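Local coordinates for protein tryptophanyl-tRNA synthetase (Cryptosporidium parvum Iowa II, PDB 3HV0) that probably joins L-tryptophan to its cognate tRNA at the expense of ATP, as a class I aminoacyl-tRNA synthetase, this chain being the C-terminal catalytic part, at residues K181-G185 with P232-M236; Q113-E118 with F197-Q201. All blocks are in the same frame, centred on the assembly; numbering follows the deposited sequence.

In the fold
Both contacts involve residues that line the tryptophan pocket of the class I catalytic domain, and their centres lie 14 Å apart. Contact 2 grips the ligand directly, at its amino group and beside its indole; contact 1 reaches it through Phe234 alone. Along the chain the two interlock, because helix 192-202, which carries 197-201, falls between the segments of contact 1. Tyr233 makes most of the links between them: its CD2 lies 3.7 Å from Pro198 CA, and its OH lies 3.7 Å from Glu118 OE2, a packing distance. Phe184 CZ, 3.7 Å from Pro198 CB, extends the packing from helix 177-184 to helix 192-202.

Contact 1: K181-G185 with P232-M236; sequences KSIFG and PYFRM. With TRP (tryptophan), chain C.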
ATOM      1  N   LYS A 181      -6.266  15.618   5.790  1.00 26.30           N
ATOM      2  CA  LYS A 181      -6.916  16.807   5.230  1.00 26.24           C
ATOM      3  C   LYS A 181      -6.250  18.073   5.743  1.00 26.36           C
ATOM      4  O   LYS A 181      -5.882  18.949   4.969  1.00 26.45           O
ATOM      5  CB  LYS A 181      -8.394  16.864   5.596  1.00 26.21           C
ATOM      6  CG  LYS A 181      -9.285  15.856   4.899  1.00 26.09           C
ATOM      7  CD  LYS A 181     -10.739  16.163   5.237  1.00 25.74           C
ATOM      8  CE  LYS A 181     -11.674  15.032   4.889  1.00 25.72           C
ATOM      9  NZ  LYS A 181     -13.073  15.386   5.272  1.00 24.57           N
ATOM     10  N   SER A 182      -6.097  18.142   7.060  1.00 26.48           N
ATOM     11  CA  SER A 182      -5.516  19.299   7.727  1.00 26.72           C
ATOM     12  C   SER A 182      -4.095  19.619   7.232  1.00 26.76           C
ATOM     13  O   SER A 182      -3.747  20.783   7.081  1.00 26.92           O
ATOM     14  CB  SER A 182      -5.522  19.068   9.245  1.00 26.75           C
ATOM     15  OG  SER A 182      -5.118  20.222   9.963  1.00 27.07           O
ATOM     16  N   ILE A 183      -3.305  18.590   6.949  1.00 26.63           N
ATOM     17  CA  ILE A 183      -1.880  18.758   6.617  1.00 26.82           C
ATOM     18  C   ILE A 183      -1.616  18.992   5.124  1.00 27.05           C
ATOM     19  O   ILE A 183      -0.821  19.858   4.755  1.00 27.03           O
ATOM     20  CB  ILE A 183      -1.079  17.529   7.049  1.00 26.68           C
ATOM     21  CG1 ILE A 183      -0.970  17.484   8.573  1.00 26.39           C
ATOM     22  CG2 ILE A 183       0.295  17.544   6.428  1.00 26.70           C
ATOM     23  CD1 ILE A 183      -0.468  16.167   9.101  1.00 26.21           C
ATOM     24  N   PHE A 184      -2.282  18.215   4.276  1.00 27.27           N
ATOM     25  CA  PHE A 184      -2.102  18.302   2.821  1.00 27.26           C
ATOM     26  C   PHE A 184      -3.217  19.076   2.119  1.00 27.33           C
ATOM     27  O   PHE A 184      -3.125  19.379   0.934  1.00 27.72           O
ATOM     28  CB  PHE A 184      -1.984  16.889   2.242  1.00 27.36           C
ATOM     29  CG  PHE A 184      -0.788  16.138   2.757  1.00 26.49           C
ATOM     30  CD1 PHE A 184      -0.862  15.428   3.936  1.00 26.41           C
ATOM     31  CD2 PHE A 184       0.414  16.176   2.085  1.00 25.92           C
ATOM     32  CE1 PHE A 184       0.241  14.744   4.435  1.00 25.85           C
ATOM     33  CE2 PHE A 184       1.524  15.487   2.580  1.00 26.58           C
ATOM     34  CZ  PHE A 184       1.428  14.774   3.759  1.00 26.33           C
ATOM     35  N   GLY A 185      -4.264  19.409   2.850  1.00 27.35           N
ATOM     36  CA  GLY A 185      -5.352  20.200   2.286  1.00 27.46           C
ATOM     37  C   GLY A 185      -6.258  19.451   1.322  1.00 27.33           C
ATOM     38  O   GLY A 185      -6.954  20.072   0.516  1.00 27.23           O
ATOM     39  N   PRO A 232       5.513  19.098   4.490  1.00 28.38           N
ATOM     40  CA  PRO A 232       4.320  18.461   5.073  1.00 28.18           C
ATOM     41  C   PRO A 232       4.442  16.977   5.387  1.00 28.03           C
ATOM     42  O   PRO A 232       3.982  16.543   6.430  1.00 28.20           O
ATOM     43  CB  PRO A 232       3.255  18.661   3.981  1.00 28.21           C
ATOM     44  CG  PRO A 232       3.607  19.971   3.381  1.00 28.23           C
ATOM     45  CD  PRO A 232       5.132  20.057   3.428  1.00 28.37           C
ATOM     46  N   TYR A 233       5.033  16.204   4.484  1.00 27.90           N
ATOM     47  CA  TYR A 233       5.214  14.763   4.712  1.00 27.79           C
ATOM     48  C   TYR A 233       6.068  14.501   5.939  1.00 27.94           C
ATOM     49  O   TYR A 233       5.811  13.565   6.667  1.00 28.46           O
ATOM     50  CB  TYR A 233       5.881  14.067   3.512  1.00 27.49           C
ATOM     51  CG  TYR A 233       5.101  14.174   2.212  1.00 27.30           C
ATOM     52  CD1 TYR A 233       5.395  15.162   1.276  1.00 26.39           C
ATOM     53  CD2 TYR A 233       4.077  13.272   1.918  1.00 27.36           C
ATOM     54  CE1 TYR A 233       4.695  15.265   0.095  1.00 27.72           C
ATOM     55  CE2 TYR A 233       3.345  13.380   0.745  1.00 27.50           C
ATOM     56  CZ  TYR A 233       3.663  14.375  -0.171  1.00 28.02           C
ATOM     57  OH  TYR A 233       2.965  14.470  -1.354  1.00 28.13           O
ATOM     58  N   PHE A 234       7.084  15.325   6.160  1.00 28.02           N
ATOM     59  CA  PHE A 234       8.055  15.085   7.222  1.00 28.38           C
ATOM     60  C   PHE A 234       7.704  15.847   8.511  1.00 28.85           C
ATOM     61  O   PHE A 234       8.261  15.579   9.581  1.00 29.57           O
ATOM     62  CB  PHE A 234       9.469  15.400   6.708  1.00 28.19           C
ATOM     63  CG  PHE A 234       9.807  14.659   5.438  1.00 27.74           C
ATOM     64  CD1 PHE A 234       9.836  13.274   5.434  1.00 28.58           C
ATOM     65  CD2 PHE A 234      10.027  15.332   4.234  1.00 27.32           C
ATOM     66  CE1 PHE A 234      10.105  12.569   4.267  1.00 27.12           C
ATOM     67  CE2 PHE A 234      10.318  14.647   3.090  1.00 25.96           C
ATOM     68  CZ  PHE A 234      10.349  13.261   3.098  1.00 26.39           C
ATOM     69  N   ARG A 235       6.776  16.791   8.414  1.00 28.90           N
ATOM     70  CA  ARG A 235       6.128  17.325   9.603  1.00 28.90           C
ATOM     71  C   ARG A 235       5.303  16.191  10.201  1.00 28.64           C
ATOM     72  O   ARG A 235       5.382  15.915  11.383  1.00 28.40           O
ATOM     73  CB  ARG A 235       5.222  18.503   9.233  1.00 29.11           C
ATOM     74  CG  ARG A 235       5.185  19.618  10.254  1.00 30.69           C
ATOM     75  CD  ARG A 235       4.528  20.857   9.666  1.00 32.80           C
ATOM     76  NE  ARG A 235       3.060  20.764   9.740  1.00 35.60           N
ATOM     77  CZ  ARG A 235       2.203  21.124   8.775  1.00 36.30           C
ATOM     78  NH1 ARG A 235       2.636  21.600   7.598  1.00 35.83           N
ATOM     79  NH2 ARG A 235       0.891  20.994   8.999  1.00 36.24           N
ATOM     80  N   MET A 236       4.518  15.529   9.354  1.00 28.67           N
ATOM     81  CA  MET A 236       3.637  14.435   9.776  1.00 28.56           C
ATOM     82  C   MET A 236       4.417  13.262  10.404  1.00 28.15           C
ATOM     83  O   MET A 236       4.119  12.821  11.502  1.00 27.96           O
ATOM     84  CB  MET A 236       2.837  13.943   8.566  1.00 28.72           C
ATOM     85  CG  MET A 236       1.983  12.709   8.818  1.00 29.36           C
ATOM     86  SD  MET A 236       1.693  11.829   7.283  1.00 33.91           S
ATOM     87  CE  MET A 236       3.385  11.361   6.843  1.00 30.06           C
TER
HETATM   88  N   TRP C   1       7.046  13.416  -3.938  1.00 40.92           N
HETATM   89  CA  TRP C   1       8.362  14.072  -4.195  1.00 41.82           C
HETATM   90  C   TRP C   1       8.271  14.950  -5.434  1.00 42.03           C
HETATM   91  O   TRP C   1       7.366  14.760  -6.269  1.00 42.03           O
HETATM   92  CB  TRP C   1       9.508  13.050  -4.336  1.00 41.01           C
HETATM   93  CG  TRP C   1      10.085  12.594  -3.017  1.00 40.98           C
HETATM   94  CD1 TRP C   1       9.881  11.384  -2.399  1.00 39.94           C
HETATM   95  CD2 TRP C   1      10.974  13.327  -2.159  1.00 40.06           C
HETATM   96  NE1 TRP C   1      10.582  11.326  -1.225  1.00 39.06           N
HETATM   97  CE2 TRP C   1      11.250  12.508  -1.046  1.00 39.94           C
HETATM   98  CE3 TRP C   1      11.561  14.587  -2.225  1.00 39.82           C
HETATM   99  CZ2 TRP C   1      12.087  12.913  -0.009  1.00 41.23           C
HETATM  100  CZ3 TRP C   1      12.387  14.988  -1.191  1.00 41.50           C
HETATM  101  CH2 TRP C   1      12.634  14.153  -0.089  1.00 40.91           C
HETATM  102  OXT TRP C   1       9.103  15.863  -5.591  1.00 42.53           O
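Pro232 meets both hydrophobic side chains of 181-185: its CB lies 4.0 Å from Ile183 CG2 and 3.9 Å from Phe184 CE2. The two segments come closest at Ile183 and Pro232, whose CA atoms are 6.4 Å apart. Next, Tyr233 presents one ring face to the rim of Phe184, with Phe184 CE2 standing 3.3 Å above the tyrosine plane and offset from its centre. The planes, inclined at 56°, meet aslant. Tyr233 CG lies anti to its carbonyl carbon (chi1 -60°), and although its CB leaves the backbone away from 181-185, the ring comes back within touch of Phe184. Helix 231-240, to which these residues belong, follows strand 222-227 of the parallel part of the Rossmann-type sheet of class I synthetases; helix 177-184 packs outside it, and the ring of Phe186 meets that of Phe184. Phe234 serves the other side of the helix, where its CZ approaches the bound tryptophan CZ2 at 3.6 Å, near the plane of the phenylalanine ring. Arg235, its chain bent at chi3, passes alongside Ile183 in the opposite direction, NH2 4.0 Å from Ile183 CG1, with CG2 over one guanidinium face. Met236 CB packs against Ile183 CD1 at 4.0 Å, and Met236 SD lies near the plane of the Phe184 ring, at its edge.

Contact 2: Q113-E118 with F197-Q201; sequences QLTDDE and FPAVQ. With TRP (tryptophan), chain C.
Part of the tryptophan pocket, reaching from the ligand's amino group to its indole N, is built here, where strand 110-114 turns through an inverse gamma turn centred on Thr115 into helix 116-122 and faces helix 192-202. Phe197 anchors the packing: Glu118 CB stands over the centre of its ring, 3.6 Å from the centroid and 14° off the normal, a CH-pi contact. Thr115 CG2 meets the same ring at its edge, 3.9 Å from Phe197 CZ. With CG anti to the backbone N (chi1 171°) and an extended chain, Glu118 carries its carboxylate past Phe197 CE2 to the ligand. There OE1 accepts a bond from the tryptophan N at 2.5 Å and another from Thr115 OG1 at 2.6 Å, the latter on its anti side; this bond from a neighbouring pocket residue probably helps to fix the carboxylate's rotation. Gln113 NE2 donates to Val200 O at 3.1 Å, nearly straight at 162° but from above the carbonyl plane, and also bonds Asn157 OD1. Asp117 OD1 accepts from Asn157 ND2, while OD2 packs against Val200 CG1 and bonds Tyr165 OH of the second subunit. Strand end, following helix and facing helix thus form a tryptophanyl-tRNA synthetase pocket on the Rossmann-type class I fold.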
ATOM      1  N   GLN A 113      14.035   7.490  -3.314  1.00 24.10           N
ATOM      2  CA  GLN A 113      12.728   6.935  -3.670  1.00 25.06           C
ATOM      3  C   GLN A 113      12.152   7.540  -4.960  1.00 25.33           C
ATOM      4  O   GLN A 113      11.937   8.758  -5.053  1.00 25.89           O
ATOM      5  CB  GLN A 113      11.733   7.171  -2.525  1.00 25.15           C
ATOM      6  CG  GLN A 113      10.305   6.716  -2.828  1.00 25.69           C
ATOM      7  CD  GLN A 113       9.310   7.051  -1.706  1.00 26.67           C
ATOM      8  OE1 GLN A 113       9.210   8.197  -1.285  1.00 28.77           O
ATOM      9  NE2 GLN A 113       8.581   6.049  -1.227  1.00 26.21           N
ATOM     10  N   LEU A 114      11.932   6.712  -5.967  1.00 24.93           N
ATOM     11  CA  LEU A 114      11.265   7.196  -7.150  1.00 25.07           C
ATOM     12  C   LEU A 114       9.774   6.881  -7.015  1.00 25.04           C
ATOM     13  O   LEU A 114       9.382   5.732  -6.981  1.00 25.80           O
ATOM     14  CB  LEU A 114      11.905   6.601  -8.389  1.00 24.95           C
ATOM     15  CG  LEU A 114      13.223   7.358  -8.620  1.00 25.81           C
ATOM     16  CD1 LEU A 114      14.436   6.439  -8.742  1.00 25.99           C
ATOM     17  CD2 LEU A 114      13.060   8.298  -9.798  1.00 25.98           C
ATOM     18  N   THR A 115       8.955   7.917  -6.907  1.00 24.80           N
ATOM     19  CA  THR A 115       7.562   7.747  -6.545  1.00 24.91           C
ATOM     20  C   THR A 115       6.655   7.519  -7.745  1.00 24.71           C
ATOM     21  O   THR A 115       5.740   8.310  -7.995  1.00 25.49           O
ATOM     22  CB  THR A 115       7.035   8.948  -5.695  1.00 24.80           C
ATOM     23  OG1 THR A 115       6.935  10.146  -6.480  1.00 23.34           O
ATOM     24  CG2 THR A 115       7.952   9.199  -4.557  1.00 24.69           C
ATOM     25  N   ASP A 116       6.847   6.415  -8.463  1.00 24.87           N
ATOM     26  CA  ASP A 116       5.965   6.140  -9.628  1.00 25.11           C
ATOM     27  C   ASP A 116       4.484   5.955  -9.248  1.00 24.41           C
ATOM     28  O   ASP A 116       3.620   6.230 -10.056  1.00 24.89           O
ATOM     29  CB  ASP A 116       6.451   4.969 -10.484  1.00 25.20           C
ATOM     30  CG  ASP A 116       7.002   3.839  -9.661  1.00 29.44           C
ATOM     31  OD1 ASP A 116       6.296   3.255  -8.840  1.00 35.41           O
ATOM     32  OD2 ASP A 116       8.168   3.506  -9.798  1.00 32.82           O
ATOM     33  N   ASP A 117       4.211   5.485  -8.032  1.00 23.95           N
ATOM     34  CA  ASP A 117       2.864   5.430  -7.481  1.00 23.39           C
ATOM     35  C   ASP A 117       2.206   6.805  -7.306  1.00 23.44           C
ATOM     36  O   ASP A 117       1.061   6.987  -7.709  1.00 22.99           O
ATOM     37  CB  ASP A 117       2.851   4.655  -6.152  1.00 23.67           C
ATOM     38  CG  ASP A 117       3.922   5.127  -5.163  1.00 23.33           C
ATOM     39  OD1 ASP A 117       4.631   6.098  -5.474  1.00 24.55           O
ATOM     40  OD2 ASP A 117       4.047   4.521  -4.078  1.00 23.14           O
ATOM     41  N   GLU A 118       2.934   7.764  -6.737  1.00 23.30           N
ATOM     42  CA  GLU A 118       2.396   9.103  -6.435  1.00 23.36           C
ATOM     43  C   GLU A 118       1.848   9.821  -7.666  1.00 23.16           C
ATOM     44  O   GLU A 118       0.771  10.386  -7.636  1.00 22.97           O
ATOM     45  CB  GLU A 118       3.495   9.970  -5.768  1.00 23.57           C
ATOM     46  CG  GLU A 118       3.157  11.463  -5.585  1.00 23.78           C
ATOM     47  CD  GLU A 118       4.353  12.315  -5.096  1.00 26.25           C
ATOM     48  OE1 GLU A 118       5.530  11.829  -5.139  1.00 27.11           O
ATOM     49  OE2 GLU A 118       4.111  13.490  -4.680  1.00 26.27           O
ATOM     50  N   PHE A 197      -1.026   7.972   0.140  1.00 26.45           N
ATOM     51  CA  PHE A 197       0.364   8.107  -0.303  1.00 26.68           C
ATOM     52  C   PHE A 197       1.350   8.730   0.708  1.00 26.29           C
ATOM     53  O   PHE A 197       2.513   8.347   0.751  1.00 26.93           O
ATOM     54  CB  PHE A 197       0.501   8.856  -1.655  1.00 27.25           C
ATOM     55  CG  PHE A 197       1.947   9.136  -2.007  1.00 28.76           C
ATOM     56  CD1 PHE A 197       2.787   8.090  -2.366  1.00 29.46           C
ATOM     57  CD2 PHE A 197       2.496  10.410  -1.837  1.00 29.11           C
ATOM     58  CE1 PHE A 197       4.139   8.316  -2.600  1.00 29.07           C
ATOM     59  CE2 PHE A 197       3.849  10.642  -2.071  1.00 29.26           C
ATOM     60  CZ  PHE A 197       4.669   9.598  -2.450  1.00 29.88           C
ATOM     61  N   PRO A 198       0.912   9.710   1.504  1.00 25.82           N
ATOM     62  CA  PRO A 198       1.860  10.310   2.429  1.00 25.02           C
ATOM     63  C   PRO A 198       2.662   9.311   3.275  1.00 25.00           C
ATOM     64  O   PRO A 198       3.893   9.486   3.463  1.00 24.55           O
ATOM     65  CB  PRO A 198       0.971  11.171   3.293  1.00 25.16           C
ATOM     66  CG  PRO A 198      -0.101  11.606   2.396  1.00 24.78           C
ATOM     67  CD  PRO A 198      -0.359  10.462   1.474  1.00 25.72           C
ATOM     68  N   ALA A 199       2.008   8.252   3.745  1.00 24.67           N
ATOM     69  CA  ALA A 199       2.725   7.223   4.519  1.00 24.62           C
ATOM     70  C   ALA A 199       3.823   6.558   3.684  1.00 24.80           C
ATOM     71  O   ALA A 199       4.892   6.231   4.193  1.00 24.23           O
ATOM     72  CB  ALA A 199       1.788   6.185   5.047  1.00 24.35           C
ATOM     73  N   VAL A 200       3.559   6.375   2.391  1.00 25.34           N
ATOM     74  CA  VAL A 200       4.563   5.799   1.478  1.00 25.29           C
ATOM     75  C   VAL A 200       5.811   6.659   1.394  1.00 25.54           C
ATOM     76  O   VAL A 200       6.922   6.137   1.380  1.00 25.76           O
ATOM     77  CB  VAL A 200       3.993   5.561   0.072  1.00 25.05           C
ATOM     78  CG1 VAL A 200       5.022   4.906  -0.840  1.00 24.96           C
ATOM     79  CG2 VAL A 200       2.765   4.693   0.157  1.00 24.14           C
ATOM     80  N   GLN A 201       5.633   7.976   1.380  1.00 25.77           N
ATOM     81  CA  GLN A 201       6.779   8.882   1.349  1.00 25.75           C
ATOM     82  C   GLN A 201       7.436   9.053   2.691  1.00 25.73           C
ATOM     83  O   GLN A 201       8.620   9.330   2.761  1.00 26.61           O
ATOM     84  CB  GLN A 201       6.373  10.254   0.868  1.00 26.14           C
ATOM     85  CG  GLN A 201       7.548  11.187   0.744  1.00 25.98           C
ATOM     86  CD  GLN A 201       7.401  12.205  -0.315  1.00 26.19           C
ATOM     87  OE1 GLN A 201       7.936  13.286  -0.194  1.00 29.85           O
ATOM     88  NE2 GLN A 201       6.675  11.886  -1.357  1.00 29.35           N
TER
HETATM   89  N   TRP C   1       7.046  13.416  -3.938  1.00 40.92           N
HETATM   90  CA  TRP C   1       8.362  14.072  -4.195  1.00 41.82           C
HETATM   91  C   TRP C   1       8.271  14.950  -5.434  1.00 42.03           C
HETATM   92  O   TRP C   1       7.366  14.760  -6.269  1.00 42.03           O
HETATM   93  CB  TRP C   1       9.508  13.050  -4.336  1.00 41.01           C
HETATM   94  CG  TRP C   1      10.085  12.594  -3.017  1.00 40.98           C
HETATM   95  CD1 TRP C   1       9.881  11.384  -2.399  1.00 39.94           C
HETATM   96  CD2 TRP C   1      10.974  13.327  -2.159  1.00 40.06           C
HETATM   97  NE1 TRP C   1      10.582  11.326  -1.225  1.00 39.06           N
HETATM   98  CE2 TRP C   1      11.250  12.508  -1.046  1.00 39.94           C
HETATM   99  CE3 TRP C   1      11.561  14.587  -2.225  1.00 39.82           C
HETATM  100  CZ2 TRP C   1      12.087  12.913  -0.009  1.00 41.23           C
HETATM  101  CZ3 TRP C   1      12.387  14.988  -1.191  1.00 41.50           C
HETATM  102  CH2 TRP C   1      12.634  14.153  -0.089  1.00 40.91           C
HETATM  103  OXT TRP C   1       9.103  15.863  -5.591  1.00 42.53           O